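PDB 1XFJ: purine nucleoside phosphorylase from Caulobacter vibrioides, which probably catalyses the phosphorolysis of inosine and S-methyl-5'-thioadenosine and the deamination of adenosine. Local coordinates for residues V98-T102 / R148-L152; R125-A129 / A256-E260. One frame throughout, in Å; residues are numbered along the deposited sequence.

Interaction 1 of 2, residues V98-T102 / R148-L152; sequences VVSKT and RMVEL
Val99 carries CG1 opposite its backbone N (chi1 -178°), and this rotation spreads its two methyls against helix 141-151, with CG1 between Met149 and Leu152 and CG2 beside Arg148 CB. Leu152 answers with CG turned away from its own carbonyl carbon (chi1 -62°), which brings CD1 toward the strand. The contact is helix-on-sheet packing in an alpha-beta-beta-alpha sandwich: strand 97-100 belongs to the six-stranded sheet, and the C-terminal part of helix 141-151 and Leu152 lie on that sheet's outer face. Val99 CG1 meets the CG methylene of Met149, present as selenomethionine, at 3.8 Å, the two side chains crossing at about a right angle. The same methyl is 3.8 Å from Leu152 CD1, but here valine and leucine run past each other in opposite directions. Val99 CG2 meets the arginine at its root, 4.0 Å from Arg148 CB. Beyond CB the Arg148 chain bends and leads off, and its NH1 forms a salt bridge with Glu151 OE2 one turn later on the helix. Where the strand ends, Lys101 extends the apolar patch with its CB, 4.2 Å from Leu152 CD1, while the rest of its straight chain heads for solvent. Ala128 and Ile126 of the adjoining strand 126-132 continue the surface that Met149 and Leu152 pack on. Ser100 points to the other side of the strand, where its OG hydrogen-bonds with Ala84 O and completes an ST turn by accepting from Thr102 N at 2.9 Å.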
loop_
_atom_site.group_PDB
_atom_site.type_symbol
_atom_site.label_atom_id
_atom_site.label_comp_id
_atom_site.label_asym_id
_atom_site.label_seq_id
_atom_site.Cartn_x
_atom_site.Cartn_y
_atom_site.Cartn_z
ATOM N N VAL A 98 4.452 -8.041 2.206
ATOM C CA VAL A 98 4.855 -9.253 1.503
ATOM C C VAL A 98 6.239 -9.011 0.914
ATOM O O VAL A 98 6.436 -8.085 0.128
ATOM C CB VAL A 98 3.854 -9.608 0.383
ATOM C CG1 VAL A 98 4.282 -10.896 -0.314
ATOM C CG2 VAL A 98 2.459 -9.774 0.975
ATOM N N VAL A 99 7.197 -9.846 1.311
ATOM C CA VAL A 99 8.581 -9.714 0.863
ATOM C C VAL A 99 9.028 -10.936 0.072
ATOM O O VAL A 99 8.645 -12.054 0.392
ATOM C CB VAL A 99 9.514 -9.548 2.083
ATOM C CG1 VAL A 99 10.944 -9.349 1.633
ATOM C CG2 VAL A 99 9.044 -8.376 2.934
ATOM N N SER A 100 9.850 -10.726 -0.951
ATOM C CA SER A 100 10.315 -11.851 -1.751
ATOM C C SER A 100 11.613 -11.603 -2.505
ATOM O O SER A 100 11.940 -10.471 -2.864
ATOM C CB SER A 100 9.229 -12.268 -2.749
ATOM O OG SER A 100 9.637 -13.404 -3.499
ATOM N N LYS A 101 12.346 -12.687 -2.736
ATOM C CA LYS A 101 13.599 -12.658 -3.481
ATOM C C LYS A 101 13.428 -13.696 -4.585
ATOM O O LYS A 101 14.382 -14.075 -5.264
ATOM C CB LYS A 101 14.772 -13.061 -2.584
ATOM C CG LYS A 101 14.731 -14.509 -2.115
ATOM C CD LYS A 101 15.955 -14.859 -1.276
ATOM C CE LYS A 101 15.893 -16.293 -0.774
ATOM N NZ LYS A 101 17.102 -16.654 0.016
ATOM N N THR A 102 12.190 -14.146 -4.758
ATOM C CA THR A 102 11.871 -15.166 -5.750
ATOM C C THR A 102 11.253 -14.599 -7.028
ATOM O O THR A 102 10.210 -13.947 -6.989
ATOM C CB THR A 102 10.892 -16.196 -5.151
ATOM O OG1 THR A 102 11.445 -16.723 -3.937
ATOM C CG2 THR A 102 10.642 -17.332 -6.131
ATOM N N ARG A 148 12.865 -7.326 7.251
ATOM C CA ARG A 148 12.612 -8.624 6.633
ATOM C C ARG A 148 13.402 -8.732 5.327
ATOM O O ARG A 148 13.933 -9.794 4.996
ATOM C CB ARG A 148 11.114 -8.805 6.362
ATOM C CG ARG A 148 10.658 -10.261 6.342
ATOM C CD ARG A 148 10.513 -10.808 7.760
ATOM N NE ARG A 148 9.998 -12.175 7.793
ATOM C CZ ARG A 148 10.754 -13.265 7.696
ATOM N NH1 ARG A 148 12.068 -13.156 7.561
ATOM N NH2 ARG A 148 10.196 -14.466 7.730
HETATM N N MSE A 149 13.481 -7.630 4.586
HETATM C CA MSE A 149 14.229 -7.622 3.333
HETATM C C MSE A 149 15.701 -7.868 3.639
HETATM O O MSE A 149 16.390 -8.587 2.913
HETATM C CB MSE A 149 14.064 -6.277 2.619
HETATM C CG MSE A 149 12.676 -6.038 2.060
HETATM SE SE MSE A 149 12.453 -4.237 1.425
HETATM C CE MSE A 149 13.483 -4.363 -0.211
ATOM N N VAL A 150 16.181 -7.266 4.723
ATOM C CA VAL A 150 17.572 -7.437 5.118
ATOM C C VAL A 150 17.864 -8.898 5.470
ATOM O O VAL A 150 18.947 -9.408 5.171
ATOM C CB VAL A 150 17.927 -6.509 6.300
ATOM C CG1 VAL A 150 19.315 -6.841 6.834
ATOM C CG2 VAL A 150 17.882 -5.059 5.839
ATOM N N GLU A 151 16.905 -9.578 6.094
ATOM C CA GLU A 151 17.105 -10.990 6.433
ATOM C C GLU A 151 17.355 -11.800 5.168
ATOM O O GLU A 151 18.055 -12.813 5.195
ATOM C CB GLU A 151 15.882 -11.579 7.139
ATOM C CG GLU A 151 15.664 -11.122 8.562
ATOM C CD GLU A 151 14.645 -11.990 9.276
ATOM O OE1 GLU A 151 14.974 -13.147 9.598
ATOM O OE2 GLU A 151 13.510 -11.526 9.499
ATOM N N LEU A 152 16.769 -11.364 4.057
ATOM C CA LEU A 152 16.947 -12.076 2.799
ATOM C C LEU A 152 18.220 -11.658 2.079
ATOM O O LEU A 152 18.578 -12.243 1.054
ATOM C CB LEU A 152 15.739 -11.868 1.883
ATOM C CG LEU A 152 14.396 -12.386 2.404
ATOM C CD1 LEU A 152 13.347 -12.248 1.311
ATOM C CD2 LEU A 152 14.522 -13.841 2.829
#

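Interaction 2 of 2, residues R125-A129 / A256-E260; sequences RIVAA and AITLE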
loop_
_atom_site.group_PDB
_atom_site.type_symbol
_atom_site.label_atom_id
_atom_site.label_comp_id
_atom_site.label_asym_id
_atom_site.label_seq_id
_atom_site.Cartn_x
_atom_site.Cartn_y
_atom_site.Cartn_z
ATOM N N ARG A 125 18.445 -7.908 -5.323
ATOM C CA ARG A 125 17.286 -8.410 -6.055
ATOM C C ARG A 125 16.220 -8.883 -5.070
ATOM O O ARG A 125 15.855 -10.058 -5.034
ATOM C CB ARG A 125 17.692 -9.557 -6.990
ATOM C CG ARG A 125 18.654 -9.153 -8.108
ATOM C CD ARG A 125 17.996 -8.240 -9.149
ATOM N NE ARG A 125 16.896 -8.904 -9.852
ATOM C CZ ARG A 125 16.159 -8.339 -10.806
ATOM N NH1 ARG A 125 16.397 -7.091 -11.186
ATOM N NH2 ARG A 125 15.176 -9.024 -11.381
ATOM N N ILE A 126 15.727 -7.948 -4.262
ATOM C CA ILE A 126 14.699 -8.243 -3.270
ATOM C C ILE A 126 13.615 -7.178 -3.354
ATOM O O ILE A 126 13.921 -5.992 -3.454
ATOM C CB ILE A 126 15.294 -8.242 -1.845
ATOM C CG1 ILE A 126 16.269 -9.412 -1.698
ATOM C CG2 ILE A 126 14.181 -8.314 -0.805
ATOM C CD1 ILE A 126 17.061 -9.393 -0.399
ATOM N N VAL A 127 12.353 -7.595 -3.321
ATOM C CA VAL A 127 11.248 -6.642 -3.392
ATOM C C VAL A 127 10.266 -6.843 -2.243
ATOM O O VAL A 127 10.305 -7.858 -1.545
ATOM C CB VAL A 127 10.467 -6.768 -4.725
ATOM C CG1 VAL A 127 11.365 -6.390 -5.903
ATOM C CG2 VAL A 127 9.940 -8.191 -4.883
ATOM N N ALA A 128 9.384 -5.869 -2.048
ATOM C CA ALA A 128 8.383 -5.962 -0.990
ATOM C C ALA A 128 7.266 -4.945 -1.180
ATOM O O ALA A 128 7.472 -3.872 -1.745
ATOM C CB ALA A 128 9.042 -5.755 0.374
ATOM N N ALA A 129 6.076 -5.311 -0.715
ATOM C CA ALA A 129 4.909 -4.438 -0.769
ATOM C C ALA A 129 4.399 -4.364 0.666
ATOM O O ALA A 129 4.216 -5.395 1.314
ATOM C CB ALA A 129 3.844 -5.030 -1.680
ATOM N N ALA A 256 1.440 -3.422 -6.252
ATOM C CA ALA A 256 2.308 -4.591 -6.224
ATOM C C ALA A 256 3.615 -4.421 -6.969
ATOM O O ALA A 256 3.773 -3.521 -7.793
ATOM C CB ALA A 256 1.553 -5.799 -6.774
ATOM N N ILE A 257 4.551 -5.313 -6.673
ATOM C CA ILE A 257 5.860 -5.274 -7.296
ATOM C C ILE A 257 6.359 -6.708 -7.425
ATOM O O ILE A 257 5.999 -7.573 -6.626
ATOM C CB ILE A 257 6.834 -4.419 -6.443
ATOM C CG1 ILE A 257 8.180 -4.286 -7.154
ATOM C CG2 ILE A 257 6.994 -5.033 -5.052
ATOM C CD1 ILE A 257 9.083 -3.224 -6.528
ATOM N N THR A 258 7.177 -6.964 -8.435
ATOM C CA THR A 258 7.676 -8.316 -8.644
ATOM C C THR A 258 9.037 -8.343 -9.316
ATOM O O THR A 258 9.408 -7.420 -10.043
ATOM C CB THR A 258 6.703 -9.121 -9.531
ATOM O OG1 THR A 258 7.170 -10.468 -9.668
ATOM C CG2 THR A 258 6.607 -8.490 -10.916
ATOM N N LEU A 259 9.778 -9.412 -9.051
ATOM C CA LEU A 259 11.072 -9.635 -9.674
ATOM C C LEU A 259 10.681 -10.466 -10.893
ATOM O O LEU A 259 10.215 -11.595 -10.750
ATOM C CB LEU A 259 11.983 -10.449 -8.749
ATOM C CG LEU A 259 12.482 -9.745 -7.481
ATOM C CD1 LEU A 259 13.168 -10.739 -6.558
ATOM C CD2 LEU A 259 13.432 -8.621 -7.865
ATOM N N GLU A 260 10.845 -9.905 -12.085
ATOM C CA GLU A 260 10.467 -10.611 -13.306
ATOM C C GLU A 260 11.206 -11.928 -13.501
ATOM O O GLU A 260 12.356 -12.038 -13.033
ATOM C CB GLU A 260 10.695 -9.704 -14.519
ATOM C CG GLU A 260 9.751 -8.514 -14.579
ATOM C CD GLU A 260 10.098 -7.543 -15.691
ATOM O OE1 GLU A 260 9.303 -6.612 -15.934
ATOM O OE2 GLU A 260 11.165 -7.704 -16.318
HETATM O O HOH W 1 14.527 -11.781 -11.459
#
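Leu259 and Val127 form the centre of this buried contact, Leu259 CD2 lying 3.6 Å from Val127 CG1 as the two side chains pass in opposite directions. Beside them, Ile257 sets its CG2 methyl against Val127 CB at 3.9 Å. With CG1 anti to the backbone N (chi1 -176°), that methyl sits between the backbone N and carbonyl carbon of its own residue, and from there it also reaches the opposing main chain, 3.5 Å from Ala128 O. At the other end of the patch Leu259 CD1 is pressed close to Arg125 O, at 3.2 Å. The second methyl of Leu259, CD2, lies over one face of the Arg125 guanidinium, 3.7 Å from its plane and displaced toward the rim. Two bends in the arginine chain, at chi2 and chi3, fold the group back over the leucine. Its edge is held by polar partners: a water in the plane accepts from Arg125 NH2 at 2.8 Å and donates to Glu260 O at 2.7 Å, while NH1 hydrogen-bonds to Pro18 O and NH2 also to Gly19 O. The guanidinium thus covers the end of the apolar core and ties it to the backbone leading into strand 20-25. Farther out, Arg125 and Ile126 face Asp121 in a G1 beta bulge where strand 126-132 starts, and Leu118, Val120 and Cys107 pack around the core. The two strands run nearly antiparallel, at 163°, but belong to different sheets, and their facing aliphatic side chains are the face-to-face sheet packing at the heart of an alpha-beta-beta-alpha sandwich.

In the fold
From the N terminus the chain first lays down residues 98-102, then 125-129, and reaches the helix of 148-152, where interaction 1 closes a loop containing strands 106-111, 115-121 and 126-132. Interaction 2 opens within that loop, at 125-129, and closes only at 256-260, the end of the modelled chain, so the two cross. They meet in the six-stranded sheet, where strands 97-100 and 126-132 are antiparallel neighbours, joined by probable hydrogen bonds from Val98 N to Ala129 O and from Val127 N to Ser100 O. Interaction 1 fastens helix 141-151 to one face of this sheet; interaction 2 fastens the five-stranded sheet to the other.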